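Side-chain contacts in putative metal binding protein (Coccidioides immitis, PDB 3CVG), which is of unconfirmed function but probably acts as a periplasmic binding protein for a metal ion or another small ligand: residues Ile74-Ile79 with Ala243-Ala248; Pro19-Ile24 with Ala248-Glu253; Val84-Ser89 with Pro236-Val241; Ala39-Lys44 with Ala255-Ser260; Gly30-Val35 with Gln277-Ala282. All coordinates share one frame; numbering follows the deposited sequence.

Contact 1: Ile74-Ile79 with Ala243-Ala248; sequences IVDVGI and ARAKNA
A first torsion of -55° swings the carboxylate of Asp76 back beside its own backbone N, and Asn247 makes the same choice, with CG opposite its carbonyl carbon; the two short polar chains thus come together from either segment. Their approach is loose: Asn247 ND2 donates to Asp76 OD2 over 3.4 Å, a weak bond although fairly straight at 165°, and the amide and carboxylate planes stand 69° apart. Asn247 takes the N-cap position of helix 248-259, yet its amide makes no capping bond. Beside this pair the methyl of Ala245 packs on the backbone of Asp76, just before strand 77-80, its CB lying 3.7 Å from Asp76 O and 4.0 Å from Asp76 CA. The extended chain of Lys246 leads away from the acid and touches Arg23. The stronger partner of Asp76 is Arg23 on the adjoining strand 20-26, which forms a salt bridge with OD1. The negative charge is therefore answered chiefly by that guanidinium, which probably favours the ionised acid, while the amide of Asn247 adds a weak second tie from the loop that leads into helix 248-259.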
# COMPACT_ATOMS: atom_id res chain seq x y z
N ILE A 74 8.68 -20.21 -0.76
CA ILE A 74 7.67 -20.31 0.29
C ILE A 74 6.30 -20.00 -0.29
O ILE A 74 5.29 -20.56 0.13
CB ILE A 74 7.96 -19.34 1.45
CG1 ILE A 74 9.34 -19.63 2.05
CG2 ILE A 74 6.88 -19.48 2.52
CD1 ILE A 74 9.52 -21.05 2.56
N VAL A 75 6.28 -19.09 -1.27
CA VAL A 75 5.04 -18.73 -1.94
C VAL A 75 5.23 -18.88 -3.44
O VAL A 75 6.36 -18.97 -3.92
CB VAL A 75 4.62 -17.27 -1.62
CG1 VAL A 75 4.37 -17.12 -0.13
CG2 VAL A 75 5.69 -16.30 -2.10
N ASP A 76 4.13 -18.91 -4.19
CA ASP A 76 4.19 -19.06 -5.64
C ASP A 76 4.14 -17.71 -6.35
O ASP A 76 4.77 -17.51 -7.38
CB ASP A 76 3.02 -19.93 -6.10
CG ASP A 76 2.98 -21.26 -5.40
OD1 ASP A 76 3.92 -22.06 -5.60
OD2 ASP A 76 2.02 -21.50 -4.64
N VAL A 77 3.36 -16.80 -5.78
CA VAL A 77 3.22 -15.47 -6.34
C VAL A 77 3.27 -14.44 -5.22
O VAL A 77 3.18 -14.79 -4.05
CB VAL A 77 1.89 -15.30 -7.11
CG1 VAL A 77 1.92 -16.14 -8.37
CG2 VAL A 77 0.73 -15.72 -6.23
N GLY A 78 3.43 -13.18 -5.60
CA GLY A 78 3.47 -12.13 -4.61
C GLY A 78 2.98 -10.83 -5.18
O GLY A 78 3.35 -10.45 -6.30
N ILE A 79 2.12 -10.15 -4.44
CA ILE A 79 1.62 -8.86 -4.89
C ILE A 79 2.52 -7.89 -4.14
O ILE A 79 2.53 -7.83 -2.91
CB ILE A 79 0.15 -8.65 -4.51
CG1 ILE A 79 -0.71 -9.72 -5.19
CG2 ILE A 79 -0.31 -7.26 -4.94
CD1 ILE A 79 -2.20 -9.58 -4.93
N ALA A 243 10.08 -17.84 -10.11
CA ALA A 243 10.77 -18.64 -11.11
C ALA A 243 10.88 -20.10 -10.68
O ALA A 243 10.74 -21.01 -11.49
CB ALA A 243 12.16 -18.06 -11.37
N ARG A 244 11.14 -20.31 -9.39
CA ARG A 244 11.29 -21.65 -8.83
C ARG A 244 9.97 -22.10 -8.21
O ARG A 244 9.91 -23.14 -7.56
CB ARG A 244 12.37 -21.64 -7.74
CG ARG A 244 13.65 -20.92 -8.12
CD ARG A 244 14.36 -21.60 -9.27
NE ARG A 244 14.71 -22.98 -8.95
CZ ARG A 244 15.34 -23.81 -9.78
NH1 ARG A 244 15.69 -23.40 -10.99
NH2 ARG A 244 15.61 -25.05 -9.40
N ALA A 245 8.93 -21.30 -8.41
CA ALA A 245 7.61 -21.57 -7.86
C ALA A 245 7.06 -22.98 -8.08
O ALA A 245 7.17 -23.56 -9.16
CB ALA A 245 6.61 -20.55 -8.39
N LYS A 246 6.48 -23.51 -7.01
CA LYS A 246 5.84 -24.82 -7.04
C LYS A 246 4.47 -24.47 -7.61
O LYS A 246 4.07 -23.31 -7.56
CB LYS A 246 5.73 -25.35 -5.60
CG LYS A 246 4.99 -26.66 -5.42
CD LYS A 246 4.87 -26.97 -3.93
CE LYS A 246 3.94 -28.14 -3.68
NZ LYS A 246 3.70 -28.35 -2.21
N ASN A 247 3.75 -25.44 -8.15
CA ASN A 247 2.43 -25.14 -8.73
C ASN A 247 2.63 -24.06 -9.79
O ASN A 247 1.83 -23.13 -9.90
CB ASN A 247 1.48 -24.59 -7.66
CG ASN A 247 1.43 -25.46 -6.42
OD1 ASN A 247 1.18 -26.67 -6.50
ND2 ASN A 247 1.64 -24.85 -5.26
N ALA A 248 3.69 -24.20 -10.58
CA ALA A 248 4.02 -23.23 -11.62
C ALA A 248 2.88 -22.88 -12.58
O ALA A 248 2.56 -21.71 -12.77
CB ALA A 248 5.23 -23.72 -12.42

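Contact 2: Pro19-Ile24 with Ala248-Glu253; sequences PVQLRI and AEMAKE
Met250, a selenomethionine in the first turn of helix 248-259, lays its terminal methyl against the side chain of Gln21, and here the two segments come closest. CE sits 3.4 Å from Gln21 OE1 and 3.8 Å from Gln21 CB, so the methyl touches both the root and the amide oxygen of one extended glutamine. Bends at the second and third torsions, -93° and -119°, fold the selenium chain over to reach this place. Nearer the helix, Met250 CB approaches the backbone carbonyl Gln21 O at 3.7 Å. That oxygen is buried here without a polar partner: the helix offers it only carbon. The side chains of Phe42 and Phe54 also touch Met250, enclosing the chain further. Although tight, this half lies on the solvent side, where Gln21 and Met250 both remain partly exposed. The contact one residue further along the strand is looser but more deeply buried. Leu22 points at the helix, yet its CD1 stops 4.5 Å from Ala251 CA, and the small alanine lets the helix backbone come near the strand; the CA atoms of Leu22 and Ala251 are 6.7 Å apart. Leu22 also packs on Phe42 and Val77, while Ala251 touches Val77, so the apolar side continues under the helix. An amphipathic helix laid over the strands of a sheet in this way is characteristic of the layered alpha/beta lobes from which periplasmic binding proteins are built.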
# COMPACT_ATOMS: atom_id res chain seq x y z
N PRO A 19 -6.68 -29.57 -0.76
CA PRO A 19 -5.38 -29.44 -1.43
C PRO A 19 -5.02 -27.97 -1.71
O PRO A 19 -5.84 -27.22 -2.24
CB PRO A 19 -5.58 -30.24 -2.71
CG PRO A 19 -7.00 -29.91 -3.05
CD PRO A 19 -7.71 -30.02 -1.71
N VAL A 20 -3.81 -27.58 -1.35
CA VAL A 20 -3.35 -26.21 -1.58
C VAL A 20 -2.54 -26.16 -2.87
O VAL A 20 -1.54 -26.86 -3.01
CB VAL A 20 -2.45 -25.72 -0.42
CG1 VAL A 20 -1.85 -24.36 -0.77
CG2 VAL A 20 -3.26 -25.62 0.86
N GLN A 21 -2.98 -25.35 -3.83
CA GLN A 21 -2.28 -25.25 -5.10
C GLN A 21 -1.95 -23.82 -5.53
O GLN A 21 -1.74 -23.56 -6.71
CB GLN A 21 -3.09 -25.93 -6.20
CG GLN A 21 -3.30 -27.42 -5.99
CD GLN A 21 -3.97 -28.08 -7.17
OE1 GLN A 21 -5.06 -27.68 -7.59
NE2 GLN A 21 -3.33 -29.10 -7.72
N LEU A 22 -1.90 -22.90 -4.57
CA LEU A 22 -1.59 -21.51 -4.85
C LEU A 22 -1.31 -20.75 -3.56
O LEU A 22 -2.21 -20.54 -2.73
CB LEU A 22 -2.74 -20.83 -5.61
CG LEU A 22 -2.54 -19.35 -5.98
CD1 LEU A 22 -1.26 -19.17 -6.77
CD2 LEU A 22 -3.74 -18.84 -6.78
N ARG A 23 -0.06 -20.33 -3.39
CA ARG A 23 0.37 -19.59 -2.21
C ARG A 23 0.74 -18.17 -2.63
O ARG A 23 1.59 -17.97 -3.51
CB ARG A 23 1.57 -20.28 -1.56
CG ARG A 23 1.29 -21.71 -1.12
CD ARG A 23 2.60 -22.45 -0.91
NE ARG A 23 3.34 -22.55 -2.16
CZ ARG A 23 4.64 -22.80 -2.24
NH1 ARG A 23 5.36 -22.97 -1.14
NH2 ARG A 23 5.23 -22.87 -3.43
N ILE A 24 0.11 -17.18 -1.99
CA ILE A 24 0.35 -15.78 -2.31
C ILE A 24 0.91 -14.99 -1.13
O ILE A 24 0.35 -15.02 -0.04
CB ILE A 24 -0.95 -15.08 -2.75
CG1 ILE A 24 -1.68 -15.91 -3.80
CG2 ILE A 24 -0.64 -13.71 -3.33
CD1 ILE A 24 -3.09 -15.41 -4.11
N ALA A 248 3.69 -24.20 -10.58
CA ALA A 248 4.02 -23.23 -11.62
C ALA A 248 2.88 -22.88 -12.58
O ALA A 248 2.56 -21.71 -12.77
CB ALA A 248 5.23 -23.72 -12.42
N GLU A 249 2.28 -23.90 -13.20
CA GLU A 249 1.20 -23.67 -14.15
C GLU A 249 0.01 -22.88 -13.59
O GLU A 249 -0.63 -22.13 -14.32
CB GLU A 249 0.70 -25.00 -14.73
CG GLU A 249 1.08 -25.23 -16.19
CD GLU A 249 2.32 -26.09 -16.35
OE1 GLU A 249 3.40 -25.70 -15.85
OE2 GLU A 249 2.22 -27.16 -17.00
N MSE A 250 -0.27 -23.06 -12.31
CA MSE A 250 -1.37 -22.35 -11.68
C MSE A 250 -1.02 -20.90 -11.36
O MSE A 250 -1.88 -20.02 -11.39
CB MSE A 250 -1.81 -23.07 -10.41
CG MSE A 250 -2.87 -24.11 -10.69
SE MSE A 250 -4.65 -23.40 -10.45
CE MSE A 250 -5.16 -24.63 -9.05
N ALA A 251 0.26 -20.67 -11.06
CA ALA A 251 0.73 -19.32 -10.77
C ALA A 251 0.60 -18.53 -12.07
O ALA A 251 0.28 -17.34 -12.06
CB ALA A 251 2.19 -19.36 -10.34
N LYS A 252 0.84 -19.22 -13.18
CA LYS A 252 0.74 -18.63 -14.51
C LYS A 252 -0.73 -18.39 -14.81
O LYS A 252 -1.09 -17.40 -15.46
CB LYS A 252 1.34 -19.59 -15.55
CG LYS A 252 1.56 -18.99 -16.92
CD LYS A 252 2.66 -17.94 -16.89
CE LYS A 252 2.98 -17.41 -18.28
NZ LYS A 252 4.05 -16.38 -18.23
N GLU A 253 -1.58 -19.30 -14.35
CA GLU A 253 -3.02 -19.20 -14.54
C GLU A 253 -3.56 -18.01 -13.75
O GLU A 253 -4.32 -17.20 -14.28
CB GLU A 253 -3.72 -20.47 -14.06
CG GLU A 253 -3.50 -21.67 -14.96
CD GLU A 253 -4.24 -21.55 -16.27
OE1 GLU A 253 -5.49 -21.47 -16.26
OE2 GLU A 253 -3.56 -21.53 -17.32

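Contact 3: Val84-Ser89 with Pro236-Val241; sequences VAERIS and PAHLLV
Glu86 and Ser89 of helix 83-91 face His238 and Leu240 of strand 234-241; the two short axes run almost parallel, 14° apart at 10.2 Å. Along the strand, Pro236 takes part through its carbonyl: Pro236 O lies 2.7 Å from a bound water that links it with Glu86 OE2, 2.9 Å from the water, and with His238 ND1, 2.8 Å from it, bridging helix and strand. Ala237 turns its methyl to the far face of the strand. His238 comes next: Glu86 OE1 lies obliquely to the imidazole and 3.3 Å from His238 CB, the two chains crossing at about a right angle. A bend of the glutamate at its second torsion, 149°, carries the carboxylate over this residue, and Tyr101 stacks on the imidazole. The bound calcium is about 13 Å from the Glu86 side chain, which does not reach it. Leu239 again faces away, but Leu240 returns to the helix, with CD2 3.9 Å from Glu86 CG and CD1 3.8 Å from Ser89 OG. The serine hydroxyl keeps a 2.6 Å bond from Ser89 OG to Glu86 O, one turn back. The buried carboxylate is well supplied: besides the water, OE2 is hydrogen-bonded to Thr80 OG1 and Ser82 N. Such neutral partners could stabilise a negative charge there.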
# COMPACT_ATOMS: atom_id res chain seq x y z
N VAL A 84 10.85 -0.92 -8.54
CA VAL A 84 12.29 -1.15 -8.61
C VAL A 84 12.69 -2.49 -8.02
O VAL A 84 13.50 -3.22 -8.61
CB VAL A 84 13.09 -0.04 -7.86
CG1 VAL A 84 14.58 -0.39 -7.88
CG2 VAL A 84 12.87 1.30 -8.54
N ALA A 85 12.12 -2.83 -6.87
CA ALA A 85 12.42 -4.09 -6.21
C ALA A 85 11.94 -5.23 -7.10
O ALA A 85 12.56 -6.29 -7.17
CB ALA A 85 11.73 -4.15 -4.84
N GLU A 86 10.82 -4.99 -7.79
CA GLU A 86 10.26 -5.99 -8.69
C GLU A 86 11.24 -6.23 -9.84
O GLU A 86 11.58 -7.38 -10.13
CB GLU A 86 8.90 -5.50 -9.21
CG GLU A 86 7.76 -5.69 -8.20
CD GLU A 86 6.66 -4.63 -8.30
OE1 GLU A 86 6.44 -4.10 -9.41
OE2 GLU A 86 6.01 -4.35 -7.27
N ARG A 87 11.70 -5.16 -10.47
CA ARG A 87 12.66 -5.26 -11.57
C ARG A 87 13.92 -6.02 -11.17
O ARG A 87 14.44 -6.85 -11.93
CB ARG A 87 13.07 -3.87 -12.07
CG ARG A 87 14.24 -3.90 -13.07
CD ARG A 87 14.64 -2.50 -13.53
NE ARG A 87 15.36 -1.75 -12.51
CZ ARG A 87 16.59 -2.03 -12.09
NH1 ARG A 87 17.25 -3.06 -12.60
NH2 ARG A 87 17.16 -1.28 -11.16
N ILE A 88 14.42 -5.74 -9.97
CA ILE A 88 15.63 -6.40 -9.49
C ILE A 88 15.40 -7.88 -9.18
O ILE A 88 16.28 -8.70 -9.42
CB ILE A 88 16.19 -5.67 -8.24
CG1 ILE A 88 16.61 -4.25 -8.64
CG2 ILE A 88 17.39 -6.44 -7.67
CD1 ILE A 88 17.18 -3.41 -7.50
N SER A 89 14.23 -8.22 -8.66
CA SER A 89 13.93 -9.61 -8.34
C SER A 89 13.96 -10.44 -9.63
O SER A 89 14.39 -11.59 -9.64
CB SER A 89 12.55 -9.74 -7.69
OG SER A 89 11.51 -9.54 -8.64
N PRO A 236 1.03 1.69 -6.81
CA PRO A 236 0.80 0.56 -7.71
C PRO A 236 1.15 -0.79 -7.12
O PRO A 236 2.13 -0.94 -6.39
CB PRO A 236 1.68 0.91 -8.92
CG PRO A 236 2.83 1.63 -8.28
CD PRO A 236 2.14 2.54 -7.28
N ALA A 237 0.32 -1.78 -7.45
CA ALA A 237 0.52 -3.14 -6.98
C ALA A 237 0.74 -4.04 -8.18
O ALA A 237 -0.02 -3.98 -9.15
CB ALA A 237 -0.71 -3.61 -6.20
N HIS A 238 1.79 -4.85 -8.12
CA HIS A 238 2.13 -5.77 -9.20
C HIS A 238 2.21 -7.20 -8.66
O HIS A 238 2.50 -7.41 -7.47
CB HIS A 238 3.49 -5.43 -9.83
CG HIS A 238 3.45 -4.27 -10.77
ND1 HIS A 238 3.40 -2.96 -10.34
CD2 HIS A 238 3.47 -4.22 -12.13
CE1 HIS A 238 3.39 -2.15 -11.39
NE2 HIS A 238 3.43 -2.89 -12.49
N LEU A 239 1.95 -8.17 -9.52
CA LEU A 239 2.04 -9.57 -9.13
C LEU A 239 3.35 -10.13 -9.68
O LEU A 239 3.74 -9.82 -10.80
CB LEU A 239 0.88 -10.39 -9.71
CG LEU A 239 0.95 -11.88 -9.36
CD1 LEU A 239 0.53 -12.06 -7.91
CD2 LEU A 239 0.02 -12.68 -10.26
N LEU A 240 4.02 -10.94 -8.87
CA LEU A 240 5.28 -11.55 -9.29
C LEU A 240 5.11 -13.06 -9.32
O LEU A 240 4.60 -13.65 -8.37
CB LEU A 240 6.41 -11.19 -8.33
CG LEU A 240 6.88 -9.73 -8.28
CD1 LEU A 240 7.95 -9.57 -7.20
CD2 LEU A 240 7.43 -9.32 -9.64
N VAL A 241 5.51 -13.68 -10.43
CA VAL A 241 5.43 -15.12 -10.57
C VAL A 241 6.82 -15.68 -10.26
O VAL A 241 7.79 -15.35 -10.94
CB VAL A 241 5.01 -15.53 -12.00
CG1 VAL A 241 5.16 -17.04 -12.18
CG2 VAL A 241 3.57 -15.11 -12.24
O HOH W 1 4.07 -2.31 -7.72

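Contact 4: Ala39-Lys44 with Ala255-Ser260; sequences ADAFIK and AKWLVS
Two helices lying side by side on a sheet, 34-47 and 248-259, meet here largely through Trp257, which reaches across to Ala41 and Phe42. Both Phe42 and Trp257 carry their rings opposite the backbone N, with chi1 of 178° in the phenylalanine, and the two side chains slide past each other in opposite directions. The indole consequently lies against the base of the phenylalanine: Phe42 CB stands over the face of its six-membered ring, 4.2 Å from the centroid and only 10° off the normal, a CH-pi contact. Further out, the phenyl ring brings an edge to the indole, with Phe42 CD1 3.8 Å from Trp257 CG. The ring planes are inclined at 58°, an oblique pairing. At the other end of the indole the methyl of Ala41 closes on the benzene part, CB to Trp257 CZ2 3.6 Å. Phe42 has a second aromatic neighbour in Phe254, also on helix 248-259, which it meets edge to face. The tryptophan backbone is held as well: Trp257 O accepts from Ser260 N at 3.1 Å and from Ser260 OG at 2.6 Å, so two bonds grip this carbonyl near the C-terminal end of the helix, and the same hydroxyl also pairs with Gly263 N. A salt bridge between Lys46 and Glu253 ties the same two helices, but across residues 39-44 and 255-260 the touch is apolar, so dispersion and shape position Trp257 on its neighbour.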
# COMPACT_ATOMS: atom_id res chain seq x y z
N ALA A 39 -8.96 -14.76 -4.54
CA ALA A 39 -8.77 -16.20 -4.44
C ALA A 39 -10.06 -16.98 -4.63
O ALA A 39 -10.09 -17.99 -5.34
CB ALA A 39 -8.13 -16.54 -3.10
N ASP A 40 -11.14 -16.53 -3.99
CA ASP A 40 -12.42 -17.21 -4.11
C ASP A 40 -12.95 -17.12 -5.54
O ASP A 40 -13.67 -18.00 -6.00
CB ASP A 40 -13.45 -16.62 -3.14
CG ASP A 40 -13.20 -17.02 -1.70
OD1 ASP A 40 -12.45 -17.99 -1.47
OD2 ASP A 40 -13.75 -16.36 -0.79
N ALA A 41 -12.59 -16.04 -6.23
CA ALA A 41 -13.04 -15.83 -7.60
C ALA A 41 -12.22 -16.67 -8.59
O ALA A 41 -12.74 -17.11 -9.61
CB ALA A 41 -12.95 -14.36 -7.97
N PHE A 42 -10.94 -16.87 -8.28
CA PHE A 42 -10.08 -17.66 -9.14
C PHE A 42 -10.44 -19.13 -8.98
O PHE A 42 -10.65 -19.84 -9.96
CB PHE A 42 -8.60 -17.45 -8.77
CG PHE A 42 -7.65 -18.29 -9.59
CD1 PHE A 42 -7.55 -18.10 -10.97
CD2 PHE A 42 -6.85 -19.24 -8.98
CE1 PHE A 42 -6.66 -18.86 -11.73
CE2 PHE A 42 -5.95 -20.01 -9.73
CZ PHE A 42 -5.86 -19.82 -11.11
N ILE A 43 -10.49 -19.60 -7.73
CA ILE A 43 -10.85 -20.98 -7.45
C ILE A 43 -12.19 -21.23 -8.14
O ILE A 43 -12.42 -22.30 -8.71
CB ILE A 43 -11.04 -21.24 -5.95
CG1 ILE A 43 -9.74 -20.97 -5.19
CG2 ILE A 43 -11.49 -22.68 -5.73
CD1 ILE A 43 -9.90 -21.06 -3.68
N LYS A 44 -13.05 -20.23 -8.07
CA LYS A 44 -14.38 -20.31 -8.66
C LYS A 44 -14.31 -20.62 -10.15
O LYS A 44 -14.86 -21.61 -10.60
CB LYS A 44 -15.12 -18.99 -8.42
CG LYS A 44 -16.63 -19.07 -8.58
CD LYS A 44 -17.08 -18.91 -10.02
CE LYS A 44 -18.60 -18.80 -10.10
NZ LYS A 44 -19.08 -18.43 -11.47
N ALA A 255 -1.90 -15.43 -12.61
CA ALA A 255 -1.37 -14.20 -13.18
C ALA A 255 -2.23 -13.72 -14.35
O ALA A 255 -2.70 -12.58 -14.37
CB ALA A 255 0.07 -14.42 -13.64
N LYS A 256 -2.45 -14.61 -15.32
CA LYS A 256 -3.27 -14.30 -16.50
C LYS A 256 -4.68 -13.88 -16.13
O LYS A 256 -5.21 -12.89 -16.65
CB LYS A 256 -3.34 -15.52 -17.42
CG LYS A 256 -2.34 -15.54 -18.56
CD LYS A 256 -2.67 -14.45 -19.58
CE LYS A 256 -1.88 -14.63 -20.87
NZ LYS A 256 -2.36 -13.66 -21.91
N TRP A 257 -5.30 -14.63 -15.23
CA TRP A 257 -6.66 -14.35 -14.78
C TRP A 257 -6.75 -12.98 -14.10
O TRP A 257 -7.66 -12.18 -14.38
CB TRP A 257 -7.12 -15.43 -13.80
CG TRP A 257 -8.46 -15.16 -13.22
CD1 TRP A 257 -9.67 -15.46 -13.76
CD2 TRP A 257 -8.73 -14.48 -11.99
NE1 TRP A 257 -10.69 -15.01 -12.95
CE2 TRP A 257 -10.14 -14.40 -11.85
CE3 TRP A 257 -7.92 -13.92 -10.98
CZ2 TRP A 257 -10.76 -13.79 -10.76
CZ3 TRP A 257 -8.54 -13.31 -9.90
CH2 TRP A 257 -9.94 -13.25 -9.79
N LEU A 258 -5.81 -12.70 -13.21
CA LEU A 258 -5.78 -11.44 -12.47
C LEU A 258 -5.87 -10.18 -13.33
O LEU A 258 -6.57 -9.24 -12.98
CB LEU A 258 -4.51 -11.38 -11.62
CG LEU A 258 -4.31 -10.10 -10.80
CD1 LEU A 258 -5.41 -9.99 -9.75
CD2 LEU A 258 -2.95 -10.14 -10.14
N VAL A 259 -5.17 -10.17 -14.47
CA VAL A 259 -5.18 -8.98 -15.32
C VAL A 259 -6.28 -8.93 -16.38
O VAL A 259 -6.48 -7.91 -17.02
CB VAL A 259 -3.81 -8.79 -16.02
CG1 VAL A 259 -2.72 -8.58 -14.97
CG2 VAL A 259 -3.49 -9.98 -16.90
N SER A 260 -6.99 -10.04 -16.55
CA SER A 260 -8.07 -10.08 -17.54
C SER A 260 -9.23 -9.21 -17.05
O SER A 260 -9.54 -9.19 -15.86
CB SER A 260 -8.54 -11.52 -17.76
OG SER A 260 -9.05 -12.10 -16.57

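Contact 5: Gly30-Val35 with Gln277-Ala282; sequences GQSGLV and QLYSPA
The ring of Tyr279 carries Leu278 over one face, with Leu278 CG 3.5 Å above the plane and near the centre, while Ser32 stands at its edge, the hydroxyl OG close to the ring plane. There the two hydroxyls meet, Tyr279 OH to Ser32 OG 2.8 Å, in a short hydroxyl-hydroxyl contact whose proton is not settled; Ser32 OG also bonds Ala29 O within its own helical turn. A first torsion of 64° sets the serine oxygen between its backbone N and carbonyl carbon, and from that position it can serve both partners. Leu34 approaches obliquely, CD2 lying 3.7 Å from Tyr279 CE1, and the ring of Phe103 meets the tyrosine with the planes about 35° apart. The segment Gly30-Val35 holds the break between helices 28-32 and 34-47: Gly33, at a positive phi of 100°, ends the first in a Schellman motif, with a bond of 3.2 Å from Gly33 N to Gly30 O, and at the same time takes the N-cap position of the second. Ser32 and Leu34 therefore lie on either side of the break, and both turn toward strand 276-281, which pairs antiparallel with strand 100-111. Ser32 has an apolar neighbour too, its CB resting 3.8 Å from Leu278 CD2. Phe271 touches Ser32, Leu34 and Leu278 alike. The tyrosine side chain is about 10 Å from the bound calcium, too far to be a ligand of the ion.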
# COMPACT_ATOMS: atom_id res chain seq x y z
N GLY A 30 -4.23 -8.33 1.35
CA GLY A 30 -4.78 -9.45 2.09
C GLY A 30 -5.43 -8.90 3.35
O GLY A 30 -6.49 -9.36 3.78
N GLN A 31 -4.78 -7.90 3.92
CA GLN A 31 -5.22 -7.24 5.14
C GLN A 31 -6.51 -6.45 4.92
O GLN A 31 -7.25 -6.17 5.86
CB GLN A 31 -4.11 -6.29 5.62
CG GLN A 31 -4.34 -5.60 6.94
CD GLN A 31 -3.20 -4.66 7.32
OE1 GLN A 31 -3.10 -4.20 8.46
NE2 GLN A 31 -2.32 -4.38 6.35
N SER A 32 -6.78 -6.12 3.66
CA SER A 32 -7.97 -5.36 3.29
C SER A 32 -9.12 -6.27 2.89
O SER A 32 -10.26 -5.82 2.77
CB SER A 32 -7.65 -4.42 2.12
OG SER A 32 -7.31 -5.18 0.97
N GLY A 33 -8.81 -7.54 2.67
CA GLY A 33 -9.82 -8.50 2.28
C GLY A 33 -9.85 -8.82 0.79
O GLY A 33 -10.54 -9.75 0.36
N LEU A 34 -9.10 -8.06 -0.01
CA LEU A 34 -9.10 -8.30 -1.46
C LEU A 34 -8.57 -9.67 -1.85
O LEU A 34 -9.12 -10.32 -2.74
CB LEU A 34 -8.27 -7.23 -2.19
CG LEU A 34 -8.27 -7.38 -3.72
CD1 LEU A 34 -9.63 -7.00 -4.26
CD2 LEU A 34 -7.19 -6.51 -4.35
N VAL A 35 -7.50 -10.13 -1.20
CA VAL A 35 -6.93 -11.43 -1.53
C VAL A 35 -7.96 -12.55 -1.36
O VAL A 35 -7.90 -13.56 -2.06
CB VAL A 35 -5.68 -11.73 -0.67
CG1 VAL A 35 -5.20 -13.16 -0.92
CG2 VAL A 35 -4.56 -10.76 -1.03
N GLN A 277 -15.38 2.08 -3.61
CA GLN A 277 -14.48 1.20 -4.34
C GLN A 277 -13.13 1.45 -3.68
O GLN A 277 -12.66 2.58 -3.65
CB GLN A 277 -14.40 1.57 -5.83
CG GLN A 277 -13.39 0.72 -6.60
CD GLN A 277 -13.32 1.07 -8.07
OE1 GLN A 277 -12.99 2.19 -8.44
NE2 GLN A 277 -13.63 0.10 -8.92
N LEU A 278 -12.52 0.40 -3.16
CA LEU A 278 -11.24 0.54 -2.47
C LEU A 278 -10.06 0.86 -3.38
O LEU A 278 -9.36 1.85 -3.17
CB LEU A 278 -10.94 -0.73 -1.67
CG LEU A 278 -9.60 -0.76 -0.94
CD1 LEU A 278 -9.45 0.49 -0.08
CD2 LEU A 278 -9.51 -2.02 -0.11
N TYR A 279 -9.86 0.02 -4.39
CA TYR A 279 -8.75 0.18 -5.33
C TYR A 279 -9.20 0.46 -6.76
O TYR A 279 -10.32 0.12 -7.15
CB TYR A 279 -7.90 -1.10 -5.36
CG TYR A 279 -7.42 -1.61 -4.03
CD1 TYR A 279 -7.82 -2.86 -3.56
CD2 TYR A 279 -6.51 -0.88 -3.27
CE1 TYR A 279 -7.33 -3.38 -2.36
CE2 TYR A 279 -6.01 -1.39 -2.06
CZ TYR A 279 -6.43 -2.63 -1.62
OH TYR A 279 -5.93 -3.15 -0.44
N SER A 280 -8.32 1.08 -7.53
CA SER A 280 -8.62 1.35 -8.93
C SER A 280 -8.07 0.19 -9.75
O SER A 280 -7.06 -0.42 -9.39
CB SER A 280 -7.96 2.66 -9.39
OG SER A 280 -8.57 3.79 -8.80
N PRO A 281 -8.75 -0.15 -10.85
CA PRO A 281 -8.28 -1.25 -11.70
C PRO A 281 -6.92 -0.87 -12.29
O PRO A 281 -6.55 0.30 -12.32
CB PRO A 281 -9.37 -1.34 -12.77
CG PRO A 281 -10.59 -0.87 -12.03
CD PRO A 281 -10.08 0.32 -11.27
N ALA A 282 -6.18 -1.87 -12.74
CA ALA A 282 -4.88 -1.60 -13.36
C ALA A 282 -5.12 -0.75 -14.60
O ALA A 282 -6.22 -0.77 -15.15
CB ALA A 282 -4.20 -2.91 -13.75

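Contacts 1 to 4 lie within the range of the binding-protein superfamily domain. Strands 20-26, 77-80 and 234-241 neighbour one another in turn, linking contacts 1, 2 and 3. Contacts 1 and 2 are closest, their centres about 7 Å apart, and they share Ala248. Contacts 2 and 4 both use helix 248-259, and contacts 4 and 5 both use helix 34-47, with centres about 14 Å apart. Along the chain, contact 3 is nested inside contact 1, and contact 1 inside contacts 2, 4 and 5, while contact 2 crosses contacts 4 and 5, their segments alternating. This is consistent with one lobe being assembled from both ends of the chain.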